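Local coordinates for insecticidal crystal protein Cry35Ab1 (Bacillus thuringiensis, PDB 4JP0) that acts with a partner protein as a binary insecticidal toxin against western corn rootworm, probably attacking the larval midgut epithelium, at residues Y229-I243 against M331-V343. Sequence-based numbering, arbitrary orientation.
Sequences YTYEWGTEIDQKTTI and MQIQTSDNDTYNV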
loop_
_atom_site.group_PDB
_atom_site.type_symbol
_atom_site.label_atom_id
_atom_site.label_comp_id
_atom_site.label_asym_id
_atom_site.label_seq_id
_atom_site.Cartn_x
_atom_site.Cartn_y
_atom_site.Cartn_z
ATOM N N TYR A 229 7.223 -2.971 -35.115
ATOM C CA TYR A 229 6.718 -4.030 -34.265
ATOM C C TYR A 229 5.890 -3.469 -33.118
ATOM O O TYR A 229 5.804 -2.250 -32.913
ATOM C CB TYR A 229 7.870 -4.893 -33.731
ATOM C CG TYR A 229 8.746 -4.222 -32.693
ATOM C CD1 TYR A 229 8.564 -4.471 -31.324
ATOM C CD2 TYR A 229 9.764 -3.354 -33.067
ATOM C CE1 TYR A 229 9.362 -3.864 -30.376
ATOM C CE2 TYR A 229 10.574 -2.734 -32.105
ATOM C CZ TYR A 229 10.366 -2.994 -30.766
ATOM O OH TYR A 229 11.176 -2.404 -29.805
ATOM N N THR A 230 5.273 -4.368 -32.376
ATOM C CA THR A 230 4.480 -3.954 -31.244
ATOM C C THR A 230 4.790 -4.856 -30.054
ATOM O O THR A 230 4.990 -6.063 -30.198
ATOM C CB THR A 230 2.987 -4.029 -31.620
ATOM O OG1 THR A 230 2.188 -3.547 -30.543
ATOM C CG2 THR A 230 2.541 -5.471 -31.773
ATOM N N TYR A 231 4.888 -4.254 -28.883
ATOM C CA TYR A 231 5.078 -5.042 -27.674
ATOM C C TYR A 231 3.932 -4.686 -26.761
ATOM O O TYR A 231 3.287 -3.661 -26.955
ATOM C CB TYR A 231 6.430 -4.791 -26.994
ATOM C CG TYR A 231 6.625 -3.399 -26.465
ATOM C CD1 TYR A 231 6.209 -3.061 -25.180
ATOM C CD2 TYR A 231 7.235 -2.417 -27.233
ATOM C CE1 TYR A 231 6.386 -1.805 -24.692
ATOM C CE2 TYR A 231 7.425 -1.139 -26.735
ATOM C CZ TYR A 231 6.996 -0.846 -25.461
ATOM O OH TYR A 231 7.151 0.406 -24.925
ATOM N N GLU A 232 3.676 -5.548 -25.790
ATOM C CA GLU A 232 2.602 -5.359 -24.834
ATOM C C GLU A 232 3.098 -4.831 -23.494
ATOM O O GLU A 232 4.202 -5.131 -23.072
ATOM C CB GLU A 232 1.941 -6.704 -24.589
ATOM C CG GLU A 232 1.309 -7.301 -25.840
ATOM C CD GLU A 232 0.845 -8.726 -25.607
ATOM O OE1 GLU A 232 0.711 -9.121 -24.409
ATOM O OE2 GLU A 232 0.616 -9.441 -26.611
ATOM N N TRP A 233 2.269 -4.054 -22.822
ATOM C CA TRP A 233 2.605 -3.606 -21.479
ATOM C C TRP A 233 1.301 -3.336 -20.767
ATOM O O TRP A 233 0.225 -3.527 -21.348
ATOM C CB TRP A 233 3.506 -2.381 -21.501
ATOM C CG TRP A 233 2.900 -1.177 -22.182
ATOM C CD1 TRP A 233 2.840 -0.917 -23.526
ATOM C CD2 TRP A 233 2.308 -0.057 -21.531
ATOM N NE1 TRP A 233 2.227 0.295 -23.745
ATOM C CE2 TRP A 233 1.886 0.841 -22.530
ATOM C CE3 TRP A 233 2.065 0.264 -20.195
ATOM C CZ2 TRP A 233 1.251 2.042 -22.234
ATOM C CZ3 TRP A 233 1.438 1.452 -19.896
ATOM C CH2 TRP A 233 1.030 2.330 -20.907
ATOM N N GLY A 234 1.388 -2.883 -19.525
ATOM C CA GLY A 234 0.190 -2.649 -18.734
ATOM C C GLY A 234 0.005 -3.796 -17.750
ATOM O O GLY A 234 0.940 -4.195 -17.053
ATOM N N THR A 235 -1.193 -4.351 -17.717
ATOM C CA THR A 235 -1.461 -5.462 -16.826
ATOM C C THR A 235 -2.530 -6.335 -17.407
ATOM O O THR A 235 -3.409 -5.844 -18.112
ATOM C CB THR A 235 -1.884 -4.961 -15.440
ATOM O OG1 THR A 235 -2.120 -6.086 -14.579
ATOM C CG2 THR A 235 -3.243 -4.261 -15.518
ATOM N N GLU A 236 -2.445 -7.626 -17.124
ATOM C CA GLU A 236 -3.450 -8.573 -17.576
ATOM C C GLU A 236 -4.316 -8.982 -16.407
ATOM O O GLU A 236 -5.198 -9.829 -16.538
ATOM C CB GLU A 236 -2.809 -9.823 -18.186
ATOM C CG GLU A 236 -2.168 -9.602 -19.549
ATOM C CD GLU A 236 -1.596 -10.875 -20.142
ATOM O OE1 GLU A 236 -1.615 -11.919 -19.449
ATOM O OE2 GLU A 236 -1.112 -10.823 -21.300
ATOM N N ILE A 237 -4.066 -8.367 -15.259
ATOM C CA ILE A 237 -4.815 -8.663 -14.060
ATOM C C ILE A 237 -6.070 -7.793 -14.003
ATOM O O ILE A 237 -6.044 -6.631 -14.381
ATOM C CB ILE A 237 -3.917 -8.414 -12.819
ATOM C CG1 ILE A 237 -2.672 -9.291 -12.897
ATOM C CG2 ILE A 237 -4.691 -8.680 -11.508
ATOM C CD1 ILE A 237 -2.994 -10.753 -13.238
ATOM N N ASP A 238 -7.177 -8.386 -13.576
ATOM C CA ASP A 238 -8.394 -7.642 -13.323
ATOM C C ASP A 238 -8.199 -6.837 -12.026
ATOM O O ASP A 238 -7.970 -7.421 -10.962
ATOM C CB ASP A 238 -9.525 -8.626 -13.143
ATOM C CG ASP A 238 -10.806 -7.953 -12.787
ATOM O OD1 ASP A 238 -10.818 -6.717 -12.572
ATOM O OD2 ASP A 238 -11.853 -8.591 -12.686
ATOM N N GLN A 239 -8.246 -5.506 -12.109
ATOM C CA GLN A 239 -7.962 -4.695 -10.910
ATOM C C GLN A 239 -9.150 -4.671 -9.967
ATOM O O GLN A 239 -8.994 -4.516 -8.756
ATOM C CB GLN A 239 -7.530 -3.261 -11.254
ATOM C CG GLN A 239 -6.258 -3.115 -12.129
ATOM C CD GLN A 239 -5.507 -1.791 -11.902
ATOM O OE1 GLN A 239 -5.402 -1.305 -10.765
ATOM N NE2 GLN A 239 -4.963 -1.223 -12.981
ATOM N N LYS A 240 -10.345 -4.798 -10.538
ATOM C CA LYS A 240 -11.578 -4.808 -9.758
ATOM C C LYS A 240 -11.562 -5.904 -8.702
ATOM O O LYS A 240 -11.863 -5.659 -7.525
ATOM C CB LYS A 240 -12.778 -5.032 -10.682
ATOM C CG LYS A 240 -13.537 -3.780 -11.087
ATOM C CD LYS A 240 -14.400 -4.089 -12.298
ATOM C CE LYS A 240 -15.776 -3.505 -12.189
ATOM N NZ LYS A 240 -16.673 -4.223 -13.147
ATOM N N THR A 241 -11.205 -7.118 -9.098
ATOM C CA THR A 241 -11.252 -8.227 -8.149
ATOM C C THR A 241 -9.984 -8.455 -7.327
ATOM O O THR A 241 -9.933 -9.350 -6.480
ATOM C CB THR A 241 -11.665 -9.529 -8.856
ATOM O OG1 THR A 241 -10.671 -9.886 -9.835
ATOM C CG2 THR A 241 -12.930 -9.315 -9.669
ATOM N N THR A 242 -8.975 -7.651 -7.564
ATOM C CA THR A 242 -7.729 -7.788 -6.838
ATOM C C THR A 242 -7.403 -6.653 -5.906
ATOM O O THR A 242 -7.756 -6.712 -4.786
ATOM C CB THR A 242 -6.552 -8.016 -7.763
ATOM O OG1 THR A 242 -6.453 -6.967 -8.699
ATOM C CG2 THR A 242 -6.704 -9.236 -8.432
ATOM N N ILE A 243 -6.775 -5.618 -6.404
ATOM C CA ILE A 243 -6.394 -4.437 -5.630
ATOM C C ILE A 243 -7.522 -3.477 -5.231
ATOM O O ILE A 243 -7.551 -2.974 -4.086
ATOM C CB ILE A 243 -5.224 -3.705 -6.311
ATOM C CG1 ILE A 243 -4.590 -2.700 -5.359
ATOM C CG2 ILE A 243 -5.623 -3.074 -7.645
ATOM C CD1 ILE A 243 -3.089 -2.632 -5.486
ATOM N N MET A 331 -3.580 -11.424 -2.079
ATOM C CA MET A 331 -3.740 -10.613 -3.263
ATOM C C MET A 331 -2.399 -10.288 -3.916
ATOM O O MET A 331 -1.423 -10.028 -3.228
ATOM C CB MET A 331 -4.455 -9.305 -2.920
ATOM C CG MET A 331 -4.886 -8.565 -4.187
ATOM S SD MET A 331 -3.610 -7.404 -4.719
ATOM C CE MET A 331 -4.067 -6.264 -3.397
ATOM N N GLN A 332 -2.364 -10.286 -5.244
ATOM C CA GLN A 332 -1.185 -9.814 -5.968
ATOM C C GLN A 332 -1.621 -9.213 -7.272
ATOM O O GLN A 332 -2.616 -9.644 -7.842
ATOM C CB GLN A 332 -0.242 -10.957 -6.296
ATOM C CG GLN A 332 -0.918 -12.096 -7.053
ATOM C CD GLN A 332 0.062 -13.098 -7.679
ATOM O OE1 GLN A 332 1.261 -12.828 -7.809
ATOM N NE2 GLN A 332 -0.456 -14.253 -8.062
ATOM N N ILE A 333 -0.859 -8.243 -7.758
ATOM C CA ILE A 333 -1.098 -7.682 -9.081
ATOM C C ILE A 333 0.243 -7.269 -9.608
ATOM O O ILE A 333 1.061 -6.723 -8.853
ATOM C CB ILE A 333 -2.094 -6.487 -9.056
ATOM C CG1 ILE A 333 -2.109 -5.774 -10.415
ATOM C CG2 ILE A 333 -1.701 -5.511 -7.998
ATOM C CD1 ILE A 333 -3.276 -4.752 -10.593
ATOM N N GLN A 334 0.500 -7.609 -10.872
ATOM C CA GLN A 334 1.711 -7.178 -11.537
ATOM C C GLN A 334 1.357 -6.207 -12.661
ATOM O O GLN A 334 0.353 -6.384 -13.353
ATOM C CB GLN A 334 2.485 -8.354 -12.123
ATOM C CG GLN A 334 3.158 -9.202 -11.078
ATOM C CD GLN A 334 2.195 -10.186 -10.485
ATOM O OE1 GLN A 334 1.425 -10.824 -11.224
ATOM N NE2 GLN A 334 2.223 -10.328 -9.157
ATOM N N THR A 335 2.151 -5.156 -12.794
ATOM C CA THR A 335 1.949 -4.172 -13.862
ATOM C C THR A 335 3.300 -3.860 -14.482
ATOM O O THR A 335 4.330 -4.076 -13.839
ATOM C CB THR A 335 1.322 -2.868 -13.314
ATOM O OG1 THR A 335 2.189 -2.253 -12.361
ATOM C CG2 THR A 335 0.022 -3.148 -12.514
ATOM N N SER A 336 3.304 -3.365 -15.723
ATOM C CA SER A 336 4.548 -2.937 -16.347
ATOM C C SER A 336 4.357 -1.510 -16.843
ATOM O O SER A 336 3.269 -1.132 -17.243
ATOM C CB SER A 336 4.956 -3.869 -17.489
ATOM O OG SER A 336 3.953 -3.893 -18.486
ATOM N N ASP A 337 5.433 -0.748 -16.822
ATOM C CA ASP A 337 5.465 0.694 -17.058
ATOM C C ASP A 337 6.203 0.975 -18.365
ATOM O O ASP A 337 7.427 0.818 -18.463
ATOM C CB ASP A 337 6.220 1.304 -15.881
ATOM C CG ASP A 337 6.352 2.806 -15.959
ATOM O OD1 ASP A 337 6.023 3.392 -17.025
ATOM O OD2 ASP A 337 6.812 3.469 -14.989
ATOM N N ASN A 338 5.443 1.389 -19.374
ATOM C CA ASN A 338 6.017 1.584 -20.698
ATOM C C ASN A 338 7.109 2.633 -20.697
ATOM O O ASN A 338 7.951 2.647 -21.596
ATOM C CB ASN A 338 4.948 1.851 -21.747
ATOM C CG ASN A 338 4.352 3.211 -21.622
ATOM O OD1 ASN A 338 3.940 3.626 -20.531
ATOM N ND2 ASN A 338 4.293 3.932 -22.746
ATOM N N ASP A 339 7.144 3.484 -19.669
ATOM C CA ASP A 339 8.215 4.474 -19.609
ATOM C C ASP A 339 9.551 3.831 -19.211
ATOM O O ASP A 339 10.613 4.473 -19.242
ATOM C CB ASP A 339 7.847 5.627 -18.670
ATOM C CG ASP A 339 6.958 6.657 -19.354
ATOM O OD1 ASP A 339 6.971 6.725 -20.608
ATOM O OD2 ASP A 339 6.219 7.442 -18.739
ATOM N N THR A 340 9.511 2.557 -18.850
ATOM C CA THR A 340 10.760 1.893 -18.488
ATOM C C THR A 340 11.276 0.995 -19.589
ATOM O O THR A 340 12.253 0.274 -19.395
ATOM C CB THR A 340 10.614 1.032 -17.227
ATOM O OG1 THR A 340 9.674 -0.027 -17.468
ATOM C CG2 THR A 340 10.022 1.850 -16.087
ATOM N N TYR A 341 10.632 1.035 -20.745
ATOM C CA TYR A 341 10.976 0.126 -21.830
ATOM C C TYR A 341 12.401 0.374 -22.294
ATOM O O TYR A 341 12.789 1.519 -22.582
ATOM C CB TYR A 341 9.968 0.306 -22.989
ATOM C CG TYR A 341 10.142 -0.666 -24.128
ATOM C CD1 TYR A 341 9.937 -2.032 -23.945
ATOM C CD2 TYR A 341 10.484 -0.219 -25.388
ATOM C CE1 TYR A 341 10.084 -2.933 -24.999
ATOM C CE2 TYR A 341 10.634 -1.119 -26.454
ATOM C CZ TYR A 341 10.440 -2.460 -26.253
ATOM O OH TYR A 341 10.607 -3.326 -27.316
ATOM N N ASN A 342 13.188 -0.693 -22.381
ATOM C CA ASN A 342 14.534 -0.548 -22.906
ATOM C C ASN A 342 14.781 -1.662 -23.855
ATOM O O ASN A 342 14.357 -2.781 -23.594
ATOM C CB ASN A 342 15.559 -0.662 -21.784
ATOM C CG ASN A 342 15.736 0.625 -21.053
ATOM O OD1 ASN A 342 16.590 1.448 -21.439
ATOM N ND2 ASN A 342 14.928 0.837 -19.996
ATOM N N VAL A 343 15.457 -1.386 -24.965
ATOM C CA VAL A 343 15.796 -2.482 -25.867
ATOM C C VAL A 343 17.294 -2.794 -25.840
ATOM O O VAL A 343 18.138 -1.934 -25.498
ATOM C CB VAL A 343 15.380 -2.177 -27.319
ATOM C CG1 VAL A 343 13.871 -2.152 -27.437
ATOM C CG2 VAL A 343 15.974 -0.838 -27.767
HETATM O O HOH W 1 3.110 -6.439 -18.356
#
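Y231 and Y341 lie face to face, ring centroids 3.6 Å apart and planes 13° from parallel. Beside the stack, Y229 OH meets Y341 OH at 2.7 Å in a hydrogen bond that lies in the plane of both rings. With chi1 at -175°, CG of Y341 stands opposite the backbone N, and the ring reaches Y231 with a face and Y229 with its hydroxyl. At W233 the partner is N338, whose CB lies over the indole, 3.4 Å from the centroid of the five-membered ring; its amide runs on, stacked 10° from the ring plane, and OD1 lies over the outer part of the six-membered ring, 3.2 Å from W233 CH2. W233 NE1 is buried without a polar partner.

Past these rings the backbones meet. S336 N donates to G234 O at 2.8 Å, while S336 OG accepts from G234 N at 2.9 Å and also holds a water. T235 OG1 reaches Q334 O at 2.8 Å, almost in line with the carbonyl, and the same hydroxyl accepts from I237 N, closing an ST turn. Further on, I333 packs CG1 on I237 and CD1 on Q239, and the methyl of M331 sits against I243.

Strand 307-323, the antiparallel neighbour of 327-346, puts L313 against W233 and Y341, I315 against S336 and L318 against I243. The start of helix 240-247 packs on M331. In this toxin_10 family member the contact joins the two-stranded sheet of 225-234 and 292-301 to 327-346, an outermost strand of the four-stranded antiparallel sheet.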